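PDB 6IV9: Cas13d from uncultured Ruminococcus sp, which binds CRISPR RNA and probably acts as the effector nuclease of a CRISPR-Cas13d system, its two HEPN domains governing crRNA maturation and target cleavage. Local coordinates for residues Lys274-His279 / Arg315-Tyr320; Arg428-Ser433 / Gly441-Glu446; Thr861-Asp866 / Lys874-Leu879. The protein carries 2 engineered substitutions. One frame throughout, in Å; residues are numbered along the deposited sequence.

Interaction 1 (Lys274-His279 / Arg315-Tyr320); sequences KKRVYH and RDTLDY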
loop_
_atom_site.group_PDB
_atom_site.type_symbol
_atom_site.label_atom_id
_atom_site.label_comp_id
_atom_site.label_asym_id
_atom_site.label_seq_id
_atom_site.Cartn_x
_atom_site.Cartn_y
_atom_site.Cartn_z
ATOM N N LYS A 274 -11.130 15.332 20.633
ATOM C CA LYS A 274 -12.277 14.557 20.107
ATOM C C LYS A 274 -12.719 15.105 18.750
ATOM O O LYS A 274 -13.043 14.322 17.893
ATOM C CB LYS A 274 -13.431 14.586 21.103
ATOM C CG LYS A 274 -13.138 13.950 22.448
ATOM C CD LYS A 274 -14.402 13.600 23.176
ATOM C CE LYS A 274 -14.559 14.251 24.520
ATOM N NZ LYS A 274 -15.899 13.991 25.086
ATOM N N LYS A 275 -12.717 16.419 18.599
ATOM C CA LYS A 275 -13.129 17.059 17.334
ATOM C C LYS A 275 -12.185 16.616 16.209
ATOM O O LYS A 275 -12.658 16.296 15.143
ATOM C CB LYS A 275 -13.092 18.572 17.538
ATOM C CG LYS A 275 -13.563 19.409 16.367
ATOM C CD LYS A 275 -13.524 20.877 16.661
ATOM C CE LYS A 275 -14.447 21.670 15.776
ATOM N NZ LYS A 275 -14.523 23.089 16.183
ATOM N N ARG A 276 -10.887 16.596 16.477
ATOM C CA ARG A 276 -9.893 16.162 15.464
ATOM C C ARG A 276 -10.143 14.699 15.090
ATOM O O ARG A 276 -10.127 14.403 13.934
ATOM C CB ARG A 276 -8.474 16.343 16.003
ATOM C CG ARG A 276 -8.042 17.794 16.124
ATOM C CD ARG A 276 -6.557 17.935 16.283
ATOM N NE ARG A 276 -6.096 17.327 17.505
ATOM C CZ ARG A 276 -5.935 17.967 18.652
ATOM N NH1 ARG A 276 -6.304 19.225 18.770
ATOM N NH2 ARG A 276 -5.390 17.342 19.673
ATOM N N VAL A 277 -10.383 13.841 16.073
ATOM C CA VAL A 277 -10.652 12.402 15.801
ATOM C C VAL A 277 -11.936 12.276 14.984
ATOM O O VAL A 277 -11.948 11.536 14.027
ATOM C CB VAL A 277 -10.712 11.576 17.096
ATOM C CG1 VAL A 277 -11.109 10.148 16.819
ATOM C CG2 VAL A 277 -9.402 11.622 17.833
ATOM N N TYR A 278 -12.955 13.042 15.346
ATOM C CA TYR A 278 -14.231 12.988 14.605
ATOM C C TYR A 278 -13.989 13.377 13.142
ATOM O O TYR A 278 -14.476 12.699 12.272
ATOM C CB TYR A 278 -15.221 13.989 15.200
ATOM C CG TYR A 278 -16.413 14.226 14.316
ATOM C CD1 TYR A 278 -17.296 13.205 14.042
ATOM C CD2 TYR A 278 -16.644 15.450 13.726
ATOM C CE1 TYR A 278 -18.383 13.395 13.218
ATOM C CE2 TYR A 278 -17.731 15.657 12.900
ATOM C CZ TYR A 278 -18.604 14.626 12.644
ATOM O OH TYR A 278 -19.677 14.797 11.842
ATOM N N HIS A 279 -13.227 14.433 12.907
ATOM C CA HIS A 279 -12.970 14.888 11.522
ATOM C C HIS A 279 -12.261 13.785 10.733
ATOM O O HIS A 279 -12.569 13.614 9.570
ATOM C CB HIS A 279 -12.146 16.170 11.555
ATOM C CG HIS A 279 -12.928 17.361 11.988
ATOM N ND1 HIS A 279 -12.346 18.502 12.429
ATOM C CD2 HIS A 279 -14.249 17.576 12.047
ATOM C CE1 HIS A 279 -13.269 19.366 12.735
ATOM N NE2 HIS A 279 -14.427 18.830 12.511
ATOM N N ARG A 315 -10.666 21.308 7.571
ATOM C CA ARG A 315 -9.370 21.752 7.008
ATOM C C ARG A 315 -8.424 22.150 8.137
ATOM O O ARG A 315 -7.248 21.974 7.982
ATOM C CB ARG A 315 -9.566 22.753 5.873
ATOM C CG ARG A 315 -10.214 22.127 4.651
ATOM C CD ARG A 315 -10.231 23.015 3.435
ATOM N NE ARG A 315 -11.084 24.166 3.617
ATOM C CZ ARG A 315 -12.394 24.134 3.610
ATOM N NH1 ARG A 315 -13.026 23.011 3.354
ATOM N NH2 ARG A 315 -13.076 25.222 3.873
ATOM N N ASP A 316 -8.962 22.701 9.214
ATOM C CA ASP A 316 -8.125 23.076 10.378
ATOM C C ASP A 316 -7.504 21.809 10.972
ATOM O O ASP A 316 -6.379 21.851 11.385
ATOM C CB ASP A 316 -8.941 23.861 11.394
ATOM C CG ASP A 316 -9.220 25.278 10.939
ATOM O OD1 ASP A 316 -8.529 25.748 10.057
ATOM O OD2 ASP A 316 -10.124 25.866 11.470
ATOM N N THR A 317 -8.276 20.734 11.046
ATOM C CA THR A 317 -7.728 19.472 11.586
ATOM C C THR A 317 -6.610 18.966 10.671
ATOM O O THR A 317 -5.579 18.603 11.179
ATOM C CB THR A 317 -8.818 18.415 11.765
ATOM O OG1 THR A 317 -9.678 18.810 12.828
ATOM C CG2 THR A 317 -8.247 17.040 12.019
ATOM N N LEU A 318 -6.815 19.004 9.364
ATOM C CA LEU A 318 -5.778 18.501 8.429
ATOM C C LEU A 318 -4.507 19.327 8.594
ATOM O O LEU A 318 -3.460 18.752 8.640
ATOM C CB LEU A 318 -6.301 18.569 6.998
ATOM C CG LEU A 318 -7.458 17.629 6.695
ATOM C CD1 LEU A 318 -7.805 17.679 5.231
ATOM C CD2 LEU A 318 -7.111 16.218 7.106
ATOM N N ASP A 319 -4.645 20.641 8.710
ATOM C CA ASP A 319 -3.472 21.521 8.915
ATOM C C ASP A 319 -2.800 21.208 10.247
ATOM O O ASP A 319 -1.609 21.191 10.300
ATOM C CB ASP A 319 -3.880 22.986 8.829
ATOM C CG ASP A 319 -4.083 23.425 7.396
ATOM O OD1 ASP A 319 -3.466 22.841 6.530
ATOM O OD2 ASP A 319 -4.860 24.325 7.186
ATOM N N TYR A 320 -3.587 20.960 11.275
ATOM C CA TYR A 320 -3.008 20.697 12.605
ATOM C C TYR A 320 -2.130 19.445 12.565
ATOM O O TYR A 320 -1.050 19.458 13.107
ATOM C CB TYR A 320 -4.148 20.502 13.598
ATOM C CG TYR A 320 -3.700 20.221 15.000
ATOM C CD1 TYR A 320 -3.351 18.952 15.396
ATOM C CD2 TYR A 320 -3.603 21.233 15.925
ATOM C CE1 TYR A 320 -2.932 18.687 16.681
ATOM C CE2 TYR A 320 -3.183 20.990 17.215
ATOM C CZ TYR A 320 -2.850 19.711 17.596
ATOM O OH TYR A 320 -2.431 19.477 18.864
#

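Interaction 2 (Arg428-Ser433 / Gly441-Glu446); sequences RKLRFS and GIYADE. With nucleotides of chain B.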
loop_
_atom_site.group_PDB
_atom_site.type_symbol
_atom_site.label_atom_id
_atom_site.label_comp_id
_atom_site.label_asym_id
_atom_site.label_seq_id
_atom_site.Cartn_x
_atom_site.Cartn_y
_atom_site.Cartn_z
ATOM N N ARG A 428 20.233 5.109 -18.714
ATOM C CA ARG A 428 20.150 4.569 -20.086
ATOM C C ARG A 428 20.536 3.091 -20.074
ATOM O O ARG A 428 19.842 2.324 -20.669
ATOM C CB ARG A 428 21.052 5.387 -21.006
ATOM C CG ARG A 428 21.018 4.959 -22.459
ATOM C CD ARG A 428 21.743 5.949 -23.339
ATOM N NE ARG A 428 20.917 7.100 -23.615
ATOM C CZ ARG A 428 21.373 8.310 -23.880
ATOM N NH1 ARG A 428 22.613 8.480 -24.304
ATOM N NH2 ARG A 428 20.582 9.348 -23.732
ATOM N N LYS A 429 21.599 2.719 -19.375
ATOM C CA LYS A 429 22.009 1.297 -19.370
ATOM C C LYS A 429 20.911 0.439 -18.747
ATOM O O LYS A 429 20.674 -0.620 -19.251
ATOM C CB LYS A 429 23.299 1.087 -18.579
ATOM C CG LYS A 429 24.564 1.579 -19.253
ATOM C CD LYS A 429 25.760 1.392 -18.386
ATOM C CE LYS A 429 27.014 1.979 -18.979
ATOM N NZ LYS A 429 27.391 3.233 -18.290
ATOM N N LEU A 430 20.315 0.896 -17.652
ATOM C CA LEU A 430 19.236 0.136 -16.981
ATOM C C LEU A 430 18.030 0.022 -17.915
ATOM O O LEU A 430 17.455 -1.029 -17.995
ATOM C CB LEU A 430 18.890 0.841 -15.673
ATOM C CG LEU A 430 20.013 0.803 -14.643
ATOM C CD1 LEU A 430 19.725 1.705 -13.470
ATOM C CD2 LEU A 430 20.290 -0.607 -14.186
ATOM N N ARG A 431 17.685 1.098 -18.601
ATOM C CA ARG A 431 16.544 1.049 -19.543
ATOM C C ARG A 431 16.842 0.053 -20.668
ATOM O O ARG A 431 15.942 -0.635 -21.084
ATOM C CB ARG A 431 16.223 2.446 -20.078
ATOM C CG ARG A 431 15.507 3.330 -19.074
ATOM C CD ARG A 431 14.995 4.639 -19.630
ATOM N NE ARG A 431 13.933 5.195 -18.819
ATOM C CZ ARG A 431 13.670 6.481 -18.669
ATOM N NH1 ARG A 431 14.504 7.401 -19.093
ATOM N NH2 ARG A 431 12.560 6.852 -18.083
ATOM N N PHE A 432 18.081 0.040 -21.155
ATOM C CA PHE A 432 18.530 -0.862 -22.243
ATOM C C PHE A 432 18.570 -2.322 -21.793
ATOM O O PHE A 432 18.479 -3.184 -22.622
ATOM C CB PHE A 432 19.887 -0.424 -22.780
ATOM C CG PHE A 432 19.825 0.798 -23.652
ATOM C CD1 PHE A 432 18.615 1.395 -23.946
ATOM C CD2 PHE A 432 20.976 1.342 -24.185
ATOM C CE1 PHE A 432 18.559 2.511 -24.753
ATOM C CE2 PHE A 432 20.912 2.458 -24.998
ATOM C CZ PHE A 432 19.709 3.042 -25.272
ATOM N N SER A 433 18.726 -2.563 -20.499
ATOM C CA SER A 433 18.870 -3.953 -20.010
ATOM C C SER A 433 17.627 -4.784 -20.343
ATOM O O SER A 433 16.541 -4.268 -20.261
ATOM C CB SER A 433 19.224 -3.993 -18.559
ATOM O OG SER A 433 18.158 -3.557 -17.764
ATOM N N GLY A 441 24.087 -6.813 -13.066
ATOM C CA GLY A 441 25.447 -6.595 -13.579
ATOM C C GLY A 441 25.735 -5.121 -13.743
ATOM O O GLY A 441 26.839 -4.710 -13.488
ATOM N N ILE A 442 24.753 -4.358 -14.194
ATOM C CA ILE A 442 24.956 -2.899 -14.374
ATOM C C ILE A 442 25.199 -2.246 -13.008
ATOM O O ILE A 442 26.072 -1.420 -12.908
ATOM C CB ILE A 442 23.783 -2.298 -15.159
ATOM C CG1 ILE A 442 23.814 -2.758 -16.615
ATOM C CG2 ILE A 442 23.780 -0.795 -15.045
ATOM C CD1 ILE A 442 22.484 -2.780 -17.290
ATOM N N TYR A 443 24.429 -2.629 -11.999
ATOM C CA TYR A 443 24.609 -2.073 -10.641
ATOM C C TYR A 443 25.988 -2.476 -10.114
ATOM O O TYR A 443 26.661 -1.666 -9.516
ATOM C CB TYR A 443 23.483 -2.554 -9.731
ATOM C CG TYR A 443 22.253 -1.690 -9.776
ATOM C CD1 TYR A 443 22.172 -0.547 -9.014
ATOM C CD2 TYR A 443 21.189 -1.990 -10.602
ATOM C CE1 TYR A 443 21.061 0.266 -9.046
ATOM C CE2 TYR A 443 20.067 -1.184 -10.652
ATOM C CZ TYR A 443 20.002 -0.053 -9.866
ATOM O OH TYR A 443 18.924 0.760 -9.887
ATOM N N ALA A 444 26.366 -3.726 -10.348
ATOM C CA ALA A 444 27.674 -4.221 -9.881
ATOM C C ALA A 444 28.811 -3.448 -10.561
ATOM O O ALA A 444 29.710 -3.024 -9.863
ATOM C CB ALA A 444 27.752 -5.697 -10.134
ATOM N N ASP A 445 28.745 -3.232 -11.870
ATOM C CA ASP A 445 29.824 -2.491 -12.571
ATOM C C ASP A 445 29.901 -1.065 -12.021
ATOM O O ASP A 445 30.990 -0.584 -11.814
ATOM C CB ASP A 445 29.624 -2.489 -14.083
ATOM C CG ASP A 445 29.745 -3.861 -14.712
ATOM O OD1 ASP A 445 30.320 -4.740 -14.082
ATOM O OD2 ASP A 445 29.239 -4.034 -15.813
ATOM N N GLU A 446 28.758 -0.429 -11.801
ATOM C CA GLU A 446 28.733 0.949 -11.263
ATOM C C GLU A 446 29.331 0.970 -9.853
ATOM O O GLU A 446 30.049 1.886 -9.557
ATOM C CB GLU A 446 27.330 1.541 -11.287
ATOM C CG GLU A 446 27.313 3.029 -11.067
ATOM C CD GLU A 446 27.791 3.905 -12.208
ATOM O OE1 GLU A 446 28.143 3.367 -13.242
ATOM O OE2 GLU A 446 27.783 5.116 -12.056
ATOM P P U B 31 12.313 -1.787 -15.954
ATOM O OP1 U B 31 13.256 -2.898 -15.996
ATOM O OP2 U B 31 11.152 -1.641 -15.038
ATOM O "O5'" U B 31 13.115 -0.476 -15.574
ATOM C "C5'" U B 31 14.394 -0.239 -16.217
ATOM C "C4'" U B 31 14.861 1.127 -15.804
ATOM O "O4'" U B 31 13.983 2.117 -16.364
ATOM C "C3'" U B 31 14.841 1.478 -14.314
ATOM O "O3'" U B 31 15.921 0.855 -13.605
ATOM C "C2'" U B 31 14.934 2.994 -14.364
ATOM O "O2'" U B 31 16.242 3.420 -14.643
ATOM C "C1'" U B 31 14.039 3.292 -15.563
ATOM N N1 U B 31 12.689 3.560 -15.092
ATOM C C2 U B 31 12.432 4.823 -14.635
ATOM O O2 U B 31 13.289 5.690 -14.591
ATOM N N3 U B 31 11.151 5.021 -14.215
ATOM C C4 U B 31 10.125 4.094 -14.204
ATOM O O4 U B 31 9.024 4.406 -13.753
ATOM C C5 U B 31 10.482 2.813 -14.694
ATOM C C6 U B 31 11.721 2.593 -15.103
ATOM P P C B 30 7.136 -2.394 -16.817
ATOM O OP1 C B 30 7.709 -3.692 -16.573
ATOM O OP2 C B 30 6.713 -1.514 -15.713
ATOM O "O5'" C B 30 8.153 -1.465 -17.606
ATOM C "C5'" C B 30 8.939 -1.990 -18.683
ATOM C "C4'" C B 30 10.076 -1.047 -18.981
ATOM O "O4'" C B 30 9.579 0.236 -19.440
ATOM C "C3'" C B 30 11.020 -0.665 -17.864
ATOM O "O3'" C B 30 11.896 -1.731 -17.550
ATOM C "C2'" C B 30 11.746 0.521 -18.510
ATOM O "O2'" C B 30 12.770 0.115 -19.411
ATOM C "C1'" C B 30 10.590 1.198 -19.245
ATOM N N1 C B 30 10.024 2.342 -18.522
ATOM C C2 C B 30 10.810 3.481 -18.492
ATOM O O2 C B 30 11.905 3.457 -19.077
ATOM N N3 C B 30 10.365 4.574 -17.834
ATOM C C4 C B 30 9.146 4.578 -17.292
ATOM N N4 C B 30 8.716 5.709 -16.760
ATOM C C5 C B 30 8.295 3.432 -17.347
ATOM C C6 C B 30 8.746 2.370 -18.035
ATOM P P C B 32 15.744 0.393 -12.125
ATOM O OP1 C B 32 17.050 -0.084 -11.567
ATOM O OP2 C B 32 14.591 -0.500 -12.061
ATOM O "O5'" C B 32 15.434 1.795 -11.483
ATOM C "C5'" C B 32 14.698 1.983 -10.266
ATOM C "C4'" C B 32 14.352 3.425 -10.123
ATOM O "O4'" C B 32 13.407 3.786 -11.151
ATOM C "C3'" C B 32 13.642 3.763 -8.832
ATOM O "O3'" C B 32 14.576 3.998 -7.786
ATOM C "C2'" C B 32 12.886 5.016 -9.211
ATOM O "O2'" C B 32 13.682 6.180 -9.186
ATOM C "C1'" C B 32 12.437 4.675 -10.623
ATOM N N1 C B 32 11.117 4.008 -10.669
ATOM C C2 C B 32 9.983 4.748 -10.344
ATOM O O2 C B 32 10.122 5.915 -9.966
ATOM N N3 C B 32 8.768 4.169 -10.439
ATOM C C4 C B 32 8.661 2.906 -10.857
ATOM N N4 C B 32 7.437 2.383 -10.954
ATOM C C5 C B 32 9.795 2.149 -11.268
ATOM C C6 C B 32 10.997 2.733 -11.154
#

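Interaction 3 (Thr861-Asp866 / Lys874-Leu879); sequences TKRGDD and KYEDDL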
loop_
_atom_site.group_PDB
_atom_site.type_symbol
_atom_site.label_atom_id
_atom_site.label_comp_id
_atom_site.label_asym_id
_atom_site.label_seq_id
_atom_site.Cartn_x
_atom_site.Cartn_y
_atom_site.Cartn_z
ATOM N N THR A 861 -20.993 -20.918 4.453
ATOM C CA THR A 861 -21.890 -22.076 4.668
ATOM C C THR A 861 -22.355 -22.200 6.118
ATOM O O THR A 861 -23.148 -23.064 6.371
ATOM C CB THR A 861 -21.218 -23.360 4.203
ATOM O OG1 THR A 861 -20.030 -23.526 4.965
ATOM C CG2 THR A 861 -20.913 -23.342 2.727
ATOM N N LYS A 862 -21.858 -21.380 7.022
ATOM C CA LYS A 862 -22.297 -21.467 8.429
ATOM C C LYS A 862 -23.812 -21.275 8.481
ATOM O O LYS A 862 -24.307 -20.318 7.920
ATOM C CB LYS A 862 -21.583 -20.402 9.251
ATOM C CG LYS A 862 -21.795 -20.500 10.745
ATOM C CD LYS A 862 -21.543 -19.204 11.435
ATOM C CE LYS A 862 -21.754 -19.306 12.929
ATOM N NZ LYS A 862 -21.771 -20.718 13.380
ATOM N N ARG A 863 -24.508 -22.190 9.164
ATOM C CA ARG A 863 -25.987 -22.116 9.302
ATOM C C ARG A 863 -26.330 -21.269 10.533
ATOM O O ARG A 863 -26.081 -21.739 11.662
ATOM C CB ARG A 863 -26.582 -23.524 9.420
ATOM C CG ARG A 863 -27.598 -23.862 8.339
ATOM C CD ARG A 863 -26.947 -24.426 7.090
ATOM N NE ARG A 863 -26.270 -25.690 7.341
ATOM C CZ ARG A 863 -26.839 -26.885 7.226
ATOM N NH1 ARG A 863 -28.157 -26.995 7.243
ATOM N NH2 ARG A 863 -26.090 -27.965 7.097
ATOM N N GLY A 864 -26.877 -20.069 10.314
ATOM C CA GLY A 864 -27.248 -19.157 11.413
ATOM C C GLY A 864 -28.046 -19.866 12.493
ATOM O O GLY A 864 -29.034 -20.545 12.147
ATOM N N ASP A 865 -27.633 -19.714 13.755
ATOM C CA ASP A 865 -28.332 -20.356 14.902
ATOM C C ASP A 865 -29.581 -19.538 15.252
ATOM O O ASP A 865 -30.536 -20.124 15.801
ATOM C CB ASP A 865 -27.401 -20.513 16.106
ATOM C CG ASP A 865 -25.932 -20.336 15.761
ATOM O OD1 ASP A 865 -25.381 -21.224 15.080
ATOM O OD2 ASP A 865 -25.352 -19.314 16.176
ATOM N N ASP A 866 -29.563 -18.239 14.941
ATOM C CA ASP A 866 -30.714 -17.340 15.227
ATOM C C ASP A 866 -31.757 -17.485 14.113
ATOM O O ASP A 866 -32.964 -17.445 14.424
ATOM C CB ASP A 866 -30.259 -15.888 15.396
ATOM C CG ASP A 866 -28.779 -15.752 15.707
ATOM O OD1 ASP A 866 -27.988 -16.532 15.142
ATOM O OD2 ASP A 866 -28.429 -14.867 16.513
ATOM N N LYS A 874 -24.938 -26.509 -1.857
ATOM C CA LYS A 874 -24.554 -27.872 -2.310
ATOM C C LYS A 874 -23.086 -28.232 -2.042
ATOM O O LYS A 874 -22.783 -29.405 -2.075
ATOM C CB LYS A 874 -24.870 -28.061 -3.792
ATOM C CG LYS A 874 -24.130 -27.164 -4.769
ATOM C CD LYS A 874 -24.419 -27.524 -6.200
ATOM C CE LYS A 874 -23.968 -26.474 -7.183
ATOM N NZ LYS A 874 -24.410 -26.774 -8.558
ATOM N N TYR A 875 -22.206 -27.255 -1.841
ATOM C CA TYR A 875 -20.775 -27.511 -1.581
ATOM C C TYR A 875 -20.509 -27.758 -0.091
ATOM O O TYR A 875 -19.433 -28.215 0.218
ATOM C CB TYR A 875 -19.996 -26.294 -2.075
ATOM C CG TYR A 875 -20.103 -26.064 -3.556
ATOM C CD1 TYR A 875 -19.490 -26.918 -4.441
ATOM C CD2 TYR A 875 -20.814 -25.000 -4.068
ATOM C CE1 TYR A 875 -19.590 -26.736 -5.802
ATOM C CE2 TYR A 875 -20.921 -24.797 -5.428
ATOM C CZ TYR A 875 -20.303 -25.668 -6.297
ATOM O OH TYR A 875 -20.390 -25.497 -7.632
ATOM N N GLU A 876 -21.463 -27.471 0.786
ATOM C CA GLU A 876 -21.226 -27.597 2.250
ATOM C C GLU A 876 -20.743 -28.991 2.662
ATOM O O GLU A 876 -19.752 -29.083 3.355
ATOM C CB GLU A 876 -22.452 -27.184 3.064
ATOM C CG GLU A 876 -22.193 -27.143 4.548
ATOM C CD GLU A 876 -23.370 -26.838 5.454
ATOM O OE1 GLU A 876 -23.547 -27.533 6.445
ATOM O OE2 GLU A 876 -24.086 -25.894 5.184
ATOM N N ASP A 877 -21.436 -30.042 2.251
ATOM C CA ASP A 877 -21.070 -31.401 2.723
ATOM C C ASP A 877 -19.620 -31.749 2.397
ATOM O O ASP A 877 -18.929 -32.185 3.289
ATOM C CB ASP A 877 -22.061 -32.456 2.239
ATOM C CG ASP A 877 -23.408 -32.354 2.925
ATOM O OD1 ASP A 877 -24.349 -32.906 2.392
ATOM O OD2 ASP A 877 -23.500 -31.710 3.971
ATOM N N ASP A 878 -19.205 -31.590 1.152
ATOM C CA ASP A 878 -17.817 -31.944 0.777
ATOM C C ASP A 878 -16.804 -31.042 1.494
ATOM O O ASP A 878 -15.755 -31.522 1.878
ATOM C CB ASP A 878 -17.628 -31.928 -0.727
ATOM C CG ASP A 878 -18.225 -33.155 -1.372
ATOM O OD1 ASP A 878 -18.348 -34.166 -0.681
ATOM O OD2 ASP A 878 -18.549 -33.081 -2.552
ATOM N N LEU A 879 -17.118 -29.766 1.632
ATOM C CA LEU A 879 -16.178 -28.842 2.304
ATOM C C LEU A 879 -15.965 -29.315 3.742
ATOM O O LEU A 879 -14.850 -29.341 4.185
ATOM C CB LEU A 879 -16.816 -27.456 2.284
ATOM C CG LEU A 879 -16.140 -26.406 3.148
ATOM C CD1 LEU A 879 -14.825 -25.989 2.536
ATOM C CD2 LEU A 879 -17.050 -25.220 3.327
#

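Interaction 1 (Lys274-His279 / Arg315-Tyr320)
Arg276 and Thr317 bring their CA atoms to 5.5 Å where the helical segments 274-279 and 315-320 cross nearly at right angles (102°), their axes 9.4 Å apart. This is a steep helix-helix crossing in an all-helical part of the protein, consistent with the first HEPN domain, and two polar side-chain pairs hold it. Arg276 starts with CG alongside Thr317 OG1, then bends at chi3, which brings the guanidinium flat onto the Tyr320 ring. The two planes differ by only 8° and their centres are 4.1 Å apart, an off-centre cation-pi stack. Lower down the arginine, CD lies over the same ring in a CH-pi contact, 3.9 Å from the ring centroid. Tyr320 is exposed to solvent, whereas His279 and Thr317 are buried. The methyl CG2 of Thr317 packs on the backbone of Arg276, while the threonine hydroxyl turns to the histidine. Because Glu313 OE2 engages His279 NE2 as well, both ring nitrogens are bonded, which fixes the rotation of the imidazole. The bond to the threonine is nearly straight: His279 ND1 and Thr317 OG1 are 2.7 Å apart, with an angle of 173°.

Interaction 2 (Arg428-Ser433 / Gly441-Glu446)
Leu430 touches both protein and RNA: CD2 packs on Ile442 and Tyr443, while CD1 lies by the Tyr443 hydroxyl and a phosphate oxygen, OP1 of C32 of chain B. The same OP1 is also taken by Tyr443, so an apolar contact between two helices ends directly at the bound RNA backbone. Tyr443 OH donates to OP1 of C32 of chain B at 2.7 Å, and the oxygen lies in the plane of the phenol ring at its edge. Ser375 N of the protein bonds to that same hydroxyl, fixing the direction in which it points. On the protein side Leu430 CD2 reaches Ile442 CG2 and Tyr443 CE2, each at 3.6 Å, the leucine and tyrosine side chains crossing at about a right angle. Segments 428-433 and 441-446 belong to consecutive helices forming an antiparallel helical hairpin, with 158° between their directions and 10.4 Å between axes. Ile442 is the main wedge: CG2 meets Leu430 and the CB of Lys429, while CD1 presses on Lys429 O at 3.4 Å and on Ser433 CB. Ser433 is the first residue to leave the helix. Its OG stands between its own N and carbonyl carbon (chi1 69°), from where it bonds back to Leu430 O at 2.6 Å; Ser433 N reaches this carbonyl too, so two donors grip it at the helix end. From the helix side facing away from the hairpin partner, extended Arg431 meets a base edge. Its NH2 donates to N3 of C30 of chain B at 3.2 Å (158°), and NE makes a weak bond to O2 of that base, while NH1 is held by Gly76 O.

Interaction 3 (Thr861-Asp866 / Lys874-Leu879)
Glu876 reaches across from helix 876-882 to Thr861 and Arg863, in the segment that follows helix 848-861. Its CB faces the methyl CG2 of Thr861 at 4.2 Å. With CG anti to the backbone N (chi1 -173°) and the chain extended beyond it, the side chain runs straight over the threonine, and CG lies 3.9 Å from Thr861 CB. CD then comes up beside the Arg863 guanidinium. OE1 is the gripped atom: Arg863 NH2 donates to it at 2.7 Å in a salt bridge with an N-H...O angle of 157°. The oxygen sits near the guanidinium plane and is approached on its syn side, although the carboxylate and guanidinium planes are turned 61° apart. OE2 lies 3.1 Å from Arg863 NE, and it also crowds Thr861 O at 3.2 Å. Those two oxygens are both acceptors, so the nearby arginine charge may offset their repulsion. Bends at chi2 and chi3 fold Arg863 back to the carboxylate. Leu879, also buried, packs CD2 at 3.8 Å on Thr861 OG1, a hydroxyl whose polar partner is Gln857 O, one turn back in helix 848-861. The arrangement is that of a helix-loop-helix connection near the C-terminal end of the protein, with a salt bridge across the neck of the loop.

In the fold
Along the chain the three contacts come in series, interaction 1 closing before interaction 2 opens and interaction 2 before interaction 3. Their centres are about 45 to 56 Å apart and none touches another. Interaction 1 joins helices 267-291 and 312-330, interaction 2 pairs helices 420-432 and 436-464, and interaction 3 ties the end of helix 848-861 to helix 876-882; no helix is shared. Interaction 2 lies across the chain's centre from both others and directly meets the RNA, whereas the nearest atoms of interactions 1 and 3 stay about 14 and 18 Å from it. The crRNA contact at interaction 2 is thus spatially separate from the regions, probably the HEPN domains, holding the others.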